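Local coordinates for protein endo-1,4-beta-xylanase (Pseudoalteromonas haloplanktis, PDB 1H12) that hydrolyses internal beta-1,4 linkages of xylan as a cold-adapted family 8 glycoside hydrolase, and probably also cleaves beta-1,4-glucosidic linkages, at residues A[276-280]-A[327-331]; A[199-203]-A[281-285]; A[96-101]-A[165-171]. One frame throughout, in Å; residues are numbered along the deposited sequence. Where two conformers were deposited one is given.

Contact 1: residues A[276-280]-A[327-331]; sequences QWYEF and QVYSY. With XYP (beta-D-xylopyranose), chain B.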
loop_
_atom_site.group_PDB
_atom_site.type_symbol
_atom_site.label_atom_id
_atom_site.label_comp_id
_atom_site.label_asym_id
_atom_site.label_seq_id
_atom_site.Cartn_x
_atom_site.Cartn_y
_atom_site.Cartn_z
ATOM N N GLN A 276 8.698 -16.702 4.394
ATOM C CA GLN A 276 9.725 -16.421 3.394
ATOM C C GLN A 276 9.155 -16.380 2.007
ATOM O O GLN A 276 9.900 -16.167 1.030
ATOM C CB GLN A 276 10.900 -17.415 3.454
ATOM C CG GLN A 276 10.677 -18.769 2.777
ATOM C CD GLN A 276 9.831 -19.726 3.509
ATOM O OE1 GLN A 276 9.387 -19.461 4.643
ATOM N NE2 GLN A 276 9.629 -20.897 2.945
ATOM N N TRP A 277 7.853 -16.550 1.854
ATOM C CA TRP A 277 7.290 -16.403 0.521
ATOM C C TRP A 277 7.276 -14.952 0.085
ATOM O O TRP A 277 6.932 -14.059 0.850
ATOM C CB TRP A 277 5.819 -16.873 0.509
ATOM C CG TRP A 277 5.641 -18.346 0.445
ATOM C CD1 TRP A 277 6.579 -19.309 0.632
ATOM C CD2 TRP A 277 4.437 -19.034 0.113
ATOM N NE1 TRP A 277 6.020 -20.551 0.437
ATOM C CE2 TRP A 277 4.723 -20.393 0.092
ATOM C CE3 TRP A 277 3.169 -18.622 -0.159
ATOM C CZ2 TRP A 277 3.778 -21.365 -0.224
ATOM C CZ3 TRP A 277 2.210 -19.602 -0.502
ATOM C CH2 TRP A 277 2.571 -20.938 -0.519
ATOM N N TYR A 278 7.635 -14.750 -1.192
ATOM C CA TYR A 278 7.238 -13.577 -1.930
ATOM C C TYR A 278 5.830 -13.858 -2.370
ATOM O O TYR A 278 5.589 -14.711 -3.241
ATOM C CB TYR A 278 8.181 -13.333 -3.115
ATOM C CG TYR A 278 7.708 -12.318 -4.119
ATOM C CD1 TYR A 278 7.963 -10.978 -3.968
ATOM C CD2 TYR A 278 6.978 -12.703 -5.216
ATOM C CE1 TYR A 278 7.529 -10.055 -4.927
ATOM C CE2 TYR A 278 6.555 -11.817 -6.154
ATOM C CZ TYR A 278 6.831 -10.482 -6.037
ATOM O OH TYR A 278 6.397 -9.606 -7.016
ATOM N N GLU A 279 4.870 -13.210 -1.743
ATOM C CA GLU A 279 3.454 -13.427 -1.981
ATOM C C GLU A 279 2.759 -12.074 -2.095
ATOM O O GLU A 279 3.370 -11.059 -2.420
ATOM C CB GLU A 279 2.872 -14.407 -0.944
ATOM C CG GLU A 279 3.154 -14.064 0.490
ATOM C CD GLU A 279 2.884 -12.609 0.848
ATOM O OE1 GLU A 279 1.765 -12.251 1.301
ATOM O OE2 GLU A 279 3.827 -11.803 0.592
ATOM N N PHE A 280 1.451 -12.035 -1.864
ATOM C CA PHE A 280 0.662 -10.859 -2.128
ATOM C C PHE A 280 1.133 -9.614 -1.386
ATOM O O PHE A 280 1.211 -8.561 -1.995
ATOM C CB PHE A 280 -0.806 -11.196 -1.837
ATOM C CG PHE A 280 -1.181 -12.563 -2.496
ATOM C CD1 PHE A 280 -1.377 -12.610 -3.868
ATOM C CD2 PHE A 280 -1.104 -13.806 -1.785
ATOM C CE1 PHE A 280 -1.639 -13.828 -4.525
ATOM C CE2 PHE A 280 -1.363 -14.992 -2.468
ATOM C CZ PHE A 280 -1.621 -14.981 -3.812
ATOM N N GLN A 327 2.856 -15.222 -9.276
ATOM C CA GLN A 327 2.438 -14.458 -8.117
ATOM C C GLN A 327 3.146 -14.814 -6.842
ATOM O O GLN A 327 3.194 -13.955 -5.928
ATOM C CB GLN A 327 0.921 -14.652 -7.916
ATOM C CG GLN A 327 0.117 -14.012 -9.049
ATOM C CD GLN A 327 -1.382 -13.908 -8.810
ATOM O OE1 GLN A 327 -1.954 -14.594 -7.995
ATOM N NE2 GLN A 327 -2.004 -12.995 -9.529
ATOM N N VAL A 328 3.658 -16.015 -6.716
ATOM C CA VAL A 328 4.260 -16.490 -5.472
ATOM C C VAL A 328 5.557 -17.261 -5.743
ATOM O O VAL A 328 5.593 -18.220 -6.540
ATOM C CB VAL A 328 3.320 -17.367 -4.668
ATOM C CG1 VAL A 328 3.983 -17.883 -3.390
ATOM C CG2 VAL A 328 2.040 -16.653 -4.315
ATOM N N TYR A 329 6.626 -16.821 -5.128
ATOM C CA TYR A 329 7.946 -17.516 -5.166
ATOM C C TYR A 329 8.385 -17.794 -3.753
ATOM O O TYR A 329 8.101 -17.031 -2.836
ATOM C CB TYR A 329 9.013 -16.674 -5.897
ATOM C CG TYR A 329 8.775 -16.636 -7.390
ATOM C CD1 TYR A 329 7.939 -15.701 -7.967
ATOM C CD2 TYR A 329 9.371 -17.563 -8.197
ATOM C CE1 TYR A 329 7.680 -15.728 -9.324
ATOM C CE2 TYR A 329 9.090 -17.621 -9.568
ATOM C CZ TYR A 329 8.233 -16.714 -10.117
ATOM O OH TYR A 329 7.884 -16.747 -11.467
ATOM N N SER A 330 9.174 -18.865 -3.568
ATOM C CA SER A 330 9.804 -19.159 -2.293
ATOM C C SER A 330 11.201 -19.674 -2.582
ATOM O O SER A 330 11.367 -20.605 -3.375
ATOM C CB SER A 330 9.027 -20.240 -1.538
ATOM O OG SER A 330 9.601 -20.459 -0.282
ATOM N N TYR A 331 12.212 -19.039 -2.028
ATOM C CA TYR A 331 13.594 -19.410 -2.311
ATOM C C TYR A 331 13.898 -19.424 -3.797
ATOM O O TYR A 331 14.663 -20.280 -4.292
ATOM C CB TYR A 331 13.948 -20.728 -1.665
ATOM C CG TYR A 331 13.879 -20.780 -0.166
ATOM C CD1 TYR A 331 14.650 -19.971 0.631
ATOM C CD2 TYR A 331 13.039 -21.663 0.473
ATOM C CE1 TYR A 331 14.652 -20.121 2.019
ATOM C CE2 TYR A 331 13.007 -21.795 1.854
ATOM C CZ TYR A 331 13.806 -21.020 2.597
ATOM O OH TYR A 331 13.869 -21.153 3.978
HETATM O O1 XYP B . -7.719 -12.387 -13.162
HETATM C C1 XYP B . -6.816 -13.228 -12.421
HETATM C C2 XYP B . -5.989 -12.405 -11.576
HETATM C C3 XYP B . -5.032 -13.156 -10.727
HETATM C C4 XYP B . -5.692 -14.432 -10.182
HETATM C C5 XYP B . -6.470 -15.172 -11.256
HETATM O O2 XYP B . -5.285 -11.369 -12.265
HETATM O O3 XYP B . -4.480 -12.322 -9.709
HETATM O O4 XYP B . -4.791 -15.272 -9.512
HETATM O O5 XYP B . -7.393 -14.264 -11.868
HETATM O O HOH W 1 12.247 -16.622 -0.241
#
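The indole of W277 carries V328 CG1 over one face, toward the rim of the six-membered ring, where CG1 stands 3.4 Å from W277 CE3 in a CH-pi contact. The ring of Y331 is covered on one face by Q276 CG, 4.1 Å from the ring centroid, while the edge of Y329 is met by Y278 CD2. The branched V328 suits its place because its second methyl, CG2, turns to F280 CZ and thus serves two aromatic neighbours. Q276 keeps its amide near Y331 by bending (chi2 -76°); NE2 gives S330 OG a long bond of 3.3 Å, tilted 29° from the amide plane, and OE1 accepts from G265 N. Antiparallel pairing centres on Y278 and Y329, with Y278 N to Y329 O at 2.9 Å and Y329 N to Y278 O at 3.0 Å. One water joins Q276 O to Y331 N. Q327, at one end, belongs to the xylose pocket. Strand 277-278 is an outer, weakly bonded member of a three-stranded antiparallel sheet whose middle strand is 329-330; the tyrosine side of the pair rests on L313 and A316 of helix 300-318, and W283 of helix 283-296 packs against Y278.

Contact 2: residues A[199-203]-A[281-285]; sequences TDPSY and DAWRV
A water gripped between Y203 and D281 ties the two segments together: it accepts from Y203 OH at 2.6 Å, lying in the plane of the tyrosine ring at its edge, and donates to D281 OD2 at 2.8 Å. D200 OD2 stands 2.5 Å from the same D281 OD2. The two carboxylates cross at about a right angle with their planes 48° apart, and the two OD2 atoms are the ones that meet. D200 CG lies anti to the backbone N (chi1 180°), beside the carbonyl carbon, which carries the carboxylate to D281, while D200 CB sits over the centre of one face of the Y203 ring. D200 OD1 accepts from S202 OG at 2.8 Å, from well above the carboxylate plane, and S202 N adds a weak bond to it. Serine suits this place because its short side chain puts a hydroxyl on D200 OD1 while OG lies over a face of the R284 guanidinium. With an alanine here in place of D200, D281 OD2 would probably lose its close acidic neighbour and the hydroxyl of S202 would be set free to turn. The other oxygen, D281 OD1, forms a salt bridge with R284 NH1 at 3.2 Å, weak as a hydrogen bond. R284 also reaches Y381 OH through NH1, and E78 and D144 through NH2. A second water links R284 NE to S202 O. The apolar part is P201 CB on V285 CG2 at 3.8 Å; proline suits the first position of the 3-10 turn 201-203. The loop before helix 206-215 is thereby joined to segment 281-285, which leads into helix 283-296. An arginine that gathers D281 with E78 of helix 77-89 and D144 of helix 143-160 is consistent with the acid-lined cleft of a family 8 (alpha/alpha)6 barrel.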
loop_
_atom_site.group_PDB
_atom_site.type_symbol
_atom_site.label_atom_id
_atom_site.label_comp_id
_atom_site.label_asym_id
_atom_site.label_seq_id
_atom_site.Cartn_x
_atom_site.Cartn_y
_atom_site.Cartn_z
ATOM N N THR A 199 7.987 -7.859 11.716
ATOM C CA THR A 199 7.453 -6.849 10.840
ATOM C C THR A 199 7.088 -7.507 9.501
ATOM O O THR A 199 7.351 -8.677 9.268
ATOM C CB THR A 199 8.388 -5.656 10.721
ATOM O OG1 THR A 199 7.738 -4.541 10.097
ATOM C CG2 THR A 199 9.648 -5.967 9.925
ATOM N N ASP A 200 6.438 -6.728 8.655
ATOM C CA ASP A 200 6.011 -7.141 7.306
ATOM C C ASP A 200 6.613 -6.117 6.392
ATOM O O ASP A 200 6.229 -4.943 6.462
ATOM C CB ASP A 200 4.492 -7.181 7.286
ATOM C CG ASP A 200 3.873 -7.580 5.986
ATOM O OD1 ASP A 200 4.364 -7.252 4.921
ATOM O OD2 ASP A 200 2.773 -8.273 6.073
ATOM N N PRO A 201 7.621 -6.464 5.595
ATOM C CA PRO A 201 8.281 -5.474 4.734
ATOM C C PRO A 201 7.341 -4.585 3.985
ATOM O O PRO A 201 7.636 -3.405 3.817
ATOM C CB PRO A 201 9.219 -6.335 3.880
ATOM C CG PRO A 201 9.624 -7.450 4.830
ATOM C CD PRO A 201 8.325 -7.774 5.571
ATOM N N SER A 202 6.247 -5.121 3.491
ATOM C CA SER A 202 5.291 -4.322 2.704
ATOM C C SER A 202 4.659 -3.167 3.472
ATOM O O SER A 202 4.088 -2.280 2.863
ATOM C CB SER A 202 4.164 -5.205 2.148
ATOM O OG SER A 202 3.192 -5.501 3.118
ATOM N N TYR A 203 4.753 -3.183 4.797
ATOM C CA TYR A 203 4.210 -2.121 5.604
ATOM C C TYR A 203 5.130 -0.910 5.704
ATOM O O TYR A 203 4.759 0.135 6.231
ATOM C CB TYR A 203 3.901 -2.597 7.009
ATOM C CG TYR A 203 2.849 -3.674 7.164
ATOM C CD1 TYR A 203 2.177 -4.251 6.069
ATOM C CD2 TYR A 203 2.497 -4.121 8.428
ATOM C CE1 TYR A 203 1.213 -5.213 6.266
ATOM C CE2 TYR A 203 1.546 -5.095 8.622
ATOM C CZ TYR A 203 0.881 -5.639 7.541
ATOM O OH TYR A 203 -0.112 -6.583 7.749
ATOM N N ASP A 281 1.429 -9.715 -0.093
ATOM C CA ASP A 281 1.957 -8.570 0.609
ATOM C C ASP A 281 3.294 -8.133 -0.012
ATOM O O ASP A 281 3.519 -6.958 -0.283
ATOM C CB ASP A 281 2.167 -8.831 2.097
ATOM C CG ASP A 281 0.983 -8.545 2.965
ATOM O OD1 ASP A 281 -0.117 -8.197 2.401
ATOM O OD2 ASP A 281 1.078 -8.594 4.201
ATOM N N ALA A 282 4.180 -9.107 -0.211
ATOM C CA ALA A 282 5.517 -8.816 -0.693
ATOM C C ALA A 282 5.532 -8.103 -2.005
ATOM O O ALA A 282 6.475 -7.355 -2.293
ATOM C CB ALA A 282 6.356 -10.070 -0.717
ATOM N N TRP A 283 4.522 -8.291 -2.849
ATOM C CA TRP A 283 4.418 -7.567 -4.103
ATOM C C TRP A 283 4.647 -6.071 -3.906
ATOM O O TRP A 283 5.188 -5.404 -4.786
ATOM C CB TRP A 283 3.055 -7.671 -4.765
ATOM C CG TRP A 283 2.596 -9.012 -5.265
ATOM C CD1 TRP A 283 3.257 -10.214 -5.275
ATOM C CD2 TRP A 283 1.308 -9.262 -5.826
ATOM N NE1 TRP A 283 2.447 -11.168 -5.815
ATOM C CE2 TRP A 283 1.241 -10.606 -6.142
ATOM C CE3 TRP A 283 0.199 -8.452 -6.096
ATOM C CZ2 TRP A 283 0.098 -11.147 -6.691
ATOM C CZ3 TRP A 283 -0.906 -8.973 -6.640
ATOM C CH2 TRP A 283 -0.970 -10.314 -6.916
ATOM N N ARG A 284 4.120 -5.546 -2.798
ATOM C CA ARG A 284 4.111 -4.108 -2.604
ATOM C C ARG A 284 5.457 -3.540 -2.189
ATOM O O ARG A 284 5.614 -2.325 -2.216
ATOM C CB ARG A 284 3.045 -3.725 -1.529
ATOM C CG ARG A 284 1.641 -4.132 -1.913
ATOM C CD ARG A 284 0.583 -3.490 -1.044
ATOM N NE ARG A 284 0.610 -3.793 0.387
ATOM C CZ ARG A 284 0.035 -4.840 0.948
ATOM N NH1 ARG A 284 -0.441 -5.815 0.224
ATOM N NH2 ARG A 284 -0.089 -4.890 2.231
ATOM N N VAL A 285 6.389 -4.378 -1.791
ATOM C CA VAL A 285 7.655 -3.864 -1.287
ATOM C C VAL A 285 8.378 -3.026 -2.327
ATOM O O VAL A 285 8.747 -1.881 -2.039
ATOM C CB VAL A 285 8.545 -4.968 -0.733
ATOM C CG1 VAL A 285 9.866 -4.404 -0.267
ATOM C CG2 VAL A 285 7.873 -5.726 0.403
HETATM O O HOH W 2 1.555 -1.635 2.122
HETATM O O HOH W 3 -1.129 -7.543 5.541
#

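Contact 3: residues A[96-101]-A[165-171]; sequences FDNLWR and EFNYYND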
loop_
_atom_site.group_PDB
_atom_site.type_symbol
_atom_site.label_atom_id
_atom_site.label_comp_id
_atom_site.label_asym_id
_atom_site.label_seq_id
_atom_site.Cartn_x
_atom_site.Cartn_y
_atom_site.Cartn_z
ATOM N N PHE A 96 -14.015 10.132 -0.544
ATOM C CA PHE A 96 -13.151 10.086 0.628
ATOM C C PHE A 96 -13.993 10.049 1.893
ATOM O O PHE A 96 -13.794 9.189 2.778
ATOM C CB PHE A 96 -12.217 11.274 0.637
ATOM C CG PHE A 96 -11.213 11.259 1.755
ATOM C CD1 PHE A 96 -11.577 11.563 3.051
ATOM C CD2 PHE A 96 -9.901 10.943 1.475
ATOM C CE1 PHE A 96 -10.645 11.487 4.060
ATOM C CE2 PHE A 96 -8.965 10.919 2.465
ATOM C CZ PHE A 96 -9.330 11.189 3.771
ATOM N N ASP A 97 -14.906 10.982 2.010
ATOM C CA ASP A 97 -15.682 11.146 3.228
ATOM C C ASP A 97 -16.573 9.935 3.492
ATOM O O ASP A 97 -16.740 9.504 4.618
ATOM C CB ASP A 97 -16.518 12.405 3.158
ATOM C CG ASP A 97 -15.730 13.674 3.328
ATOM O OD1 ASP A 97 -14.505 13.600 3.576
ATOM O OD2 ASP A 97 -16.319 14.778 3.205
ATOM N N ASN A 98 -17.143 9.374 2.433
ATOM C CA ASN A 98 -17.984 8.213 2.586
ATOM C C ASN A 98 -17.218 7.002 3.083
ATOM O O ASN A 98 -17.704 6.204 3.889
ATOM C CB ASN A 98 -18.757 7.898 1.291
ATOM C CG ASN A 98 -19.806 8.932 0.932
ATOM O OD1 ASN A 98 -20.261 9.697 1.796
ATOM N ND2 ASN A 98 -20.199 8.930 -0.338
ATOM N N LEU A 99 -15.984 6.832 2.561
ATOM C CA LEU A 99 -15.124 5.754 3.026
ATOM C C LEU A 99 -14.655 5.994 4.453
ATOM O O LEU A 99 -14.611 5.058 5.265
ATOM C CB LEU A 99 -13.894 5.614 2.103
ATOM C CG LEU A 99 -14.174 5.092 0.693
ATOM C CD1 LEU A 99 -12.872 5.122 -0.087
ATOM C CD2 LEU A 99 -14.751 3.687 0.698
ATOM N N TRP A 100 -14.249 7.210 4.790
ATOM C CA TRP A 100 -13.744 7.489 6.132
ATOM C C TRP A 100 -14.866 7.347 7.174
ATOM O O TRP A 100 -14.659 6.801 8.252
ATOM C CB TRP A 100 -13.065 8.863 6.197
ATOM C CG TRP A 100 -12.552 9.229 7.535
ATOM C CD1 TRP A 100 -12.827 10.366 8.202
ATOM C CD2 TRP A 100 -11.742 8.431 8.431
ATOM N NE1 TRP A 100 -12.253 10.348 9.445
ATOM C CE2 TRP A 100 -11.578 9.165 9.600
ATOM C CE3 TRP A 100 -11.122 7.164 8.368
ATOM C CZ2 TRP A 100 -10.913 8.642 10.713
ATOM C CZ3 TRP A 100 -10.451 6.674 9.446
ATOM C CH2 TRP A 100 -10.351 7.397 10.627
ATOM N N ARG A 101 -16.090 7.774 6.802
ATOM C CA ARG A 101 -17.189 7.626 7.716
ATOM C C ARG A 101 -17.389 6.170 8.091
ATOM O O ARG A 101 -17.661 5.815 9.253
ATOM C CB ARG A 101 -18.471 8.194 7.090
ATOM C CG ARG A 101 -19.595 8.456 8.094
ATOM C CD ARG A 101 -20.927 8.866 7.450
ATOM N NE ARG A 101 -20.719 9.985 6.544
ATOM C CZ ARG A 101 -20.668 9.920 5.214
ATOM N NH1 ARG A 101 -21.108 8.862 4.549
ATOM N NH2 ARG A 101 -20.203 10.972 4.531
ATOM N N GLU A 165 -17.617 17.957 7.461
ATOM C CA GLU A 165 -18.030 16.814 8.228
ATOM C C GLU A 165 -16.964 16.334 9.204
ATOM O O GLU A 165 -17.262 15.986 10.317
ATOM C CB GLU A 165 -18.438 15.672 7.285
ATOM C CG GLU A 165 -18.868 14.414 8.035
ATOM C CD GLU A 165 -19.436 13.276 7.182
ATOM O OE1 GLU A 165 -19.301 13.326 5.940
ATOM O OE2 GLU A 165 -19.895 12.275 7.817
ATOM N N PHE A 166 -15.719 16.296 8.726
ATOM C CA PHE A 166 -14.596 15.785 9.499
ATOM C C PHE A 166 -13.570 16.826 9.798
ATOM O O PHE A 166 -13.210 17.660 8.921
ATOM C CB PHE A 166 -13.924 14.643 8.741
ATOM C CG PHE A 166 -14.836 13.484 8.534
ATOM C CD1 PHE A 166 -15.200 12.704 9.591
ATOM C CD2 PHE A 166 -15.308 13.146 7.296
ATOM C CE1 PHE A 166 -16.043 11.642 9.434
ATOM C CE2 PHE A 166 -16.172 12.077 7.128
ATOM C CZ PHE A 166 -16.534 11.321 8.169
ATOM N N ASN A 167 -13.022 16.722 11.003
ATOM C CA ASN A 167 -11.754 17.403 11.325
ATOM C C ASN A 167 -10.691 16.380 10.953
ATOM O O ASN A 167 -10.274 15.563 11.770
ATOM C CB ASN A 167 -11.688 17.803 12.787
ATOM C CG ASN A 167 -10.517 18.675 13.069
ATOM O OD1 ASN A 167 -9.452 18.499 12.535
ATOM N ND2 ASN A 167 -10.725 19.657 13.934
ATOM N N TYR A 168 -10.327 16.360 9.669
ATOM C CA TYR A 168 -9.388 15.413 9.163
ATOM C C TYR A 168 -8.104 15.433 9.949
ATOM O O TYR A 168 -7.485 14.375 10.195
ATOM C CB TYR A 168 -9.071 15.651 7.703
ATOM C CG TYR A 168 -10.234 15.690 6.743
ATOM C CD1 TYR A 168 -10.974 14.537 6.420
ATOM C CD2 TYR A 168 -10.589 16.865 6.126
ATOM C CE1 TYR A 168 -11.986 14.579 5.506
ATOM C CE2 TYR A 168 -11.620 16.908 5.199
ATOM C CZ TYR A 168 -12.327 15.773 4.900
ATOM O OH TYR A 168 -13.367 15.853 3.992
ATOM N N TYR A 169 -7.620 16.626 10.290
ATOM C CA TYR A 169 -6.348 16.755 10.968
ATOM C C TYR A 169 -6.398 16.079 12.323
ATOM O O TYR A 169 -5.498 15.313 12.688
ATOM C CB TYR A 169 -5.953 18.230 11.099
ATOM C CG TYR A 169 -4.536 18.371 11.622
ATOM C CD1 TYR A 169 -3.461 18.124 10.815
ATOM C CD2 TYR A 169 -4.284 18.672 12.942
ATOM C CE1 TYR A 169 -2.152 18.173 11.306
ATOM C CE2 TYR A 169 -3.025 18.727 13.448
ATOM C CZ TYR A 169 -1.941 18.484 12.614
ATOM O OH TYR A 169 -0.661 18.525 13.156
ATOM N N ASN A 170 -7.435 16.368 13.126
ATOM C CA ASN A 170 -7.534 15.739 14.406
ATOM C C ASN A 170 -7.643 14.215 14.266
ATOM O O ASN A 170 -7.056 13.457 15.058
ATOM C CB ASN A 170 -8.767 16.237 15.194
ATOM N N ASP A 171 -8.411 13.764 13.271
ATOM C CA ASP A 171 -8.518 12.336 13.034
ATOM C C ASP A 171 -7.148 11.740 12.673
ATOM O O ASP A 171 -6.812 10.629 13.097
ATOM C CB ASP A 171 -9.549 12.026 11.976
ATOM C CG ASP A 171 -10.977 12.244 12.409
ATOM O OD1 ASP A 171 -11.217 12.399 13.615
ATOM O OD2 ASP A 171 -11.884 12.266 11.566
HETATM O O HOH W 4 -18.876 15.023 3.978
#
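D97 and F166 mark the nearest approach of the two backbones, their CA atoms 7.9 Å apart. The first lies within helix 93-107; the second is in the turn just ahead of helix 168-182, whose N-cap is N167, with OD1 accepting from N170 N. The wide spacing is filled by large side chains. W100 CG lies anti to the backbone N (chi1 179°), which sends the indole toward F166 and D171. Its edge meets one face of the F166 ring: W100 CD1 stands 3.6 Å from F166 CD1, with the planes at 63°, while E165 CG covers the opposite face. Tryptophan suits this position because NE1 still donates to D171 OD2 at 2.9 Å, nearly in the indole plane; K104 pairs with the other oxygen of D171. Y168 OH donates to the syn lone pair of D97 OD1 at 2.6 Å and is also bonded to NE2 of Q93. On the outer side R101 and E165 form a side-on, two-bond salt bridge, NE to OE2 at 2.7 Å and NH2 to OE1 at 2.9 Å, with the guanidinium and carboxylate planes only 3° apart. N98 OD1 takes NH1 and NH2 end-on, and with E165 on the NE side this fixes the rotation of the guanidinium. A water spans D97 OD2 and E165 OE1 and probably eases the approach of the two acids. The flank of helix 93-107 is so joined to the capped start of helix 168-182 within the helical (alpha/alpha)6 barrel of family 8.

Overall arrangement
Contacts 1 and 2 are neighbours, their centres 11 Å apart: strand 277-278 runs on in the chain to helix 283-296, and W283 NE1 probably donates to Q327 O at 2.9 Å. Contact 3 lies about 36 Å from contact 1 and 27 Å from contact 2, between centres, on the far side of the chain's centre from contact 1. Contact 2 is the most central, and its chemistry is that of acids, an arginine and bridging waters. Contact 1 is also buried, but rests on backbone pairing and aromatic faces near the xylose pocket. Contact 3 is only partly buried: aromatic rings fill its inner side, and a salt bridge closes its outer one.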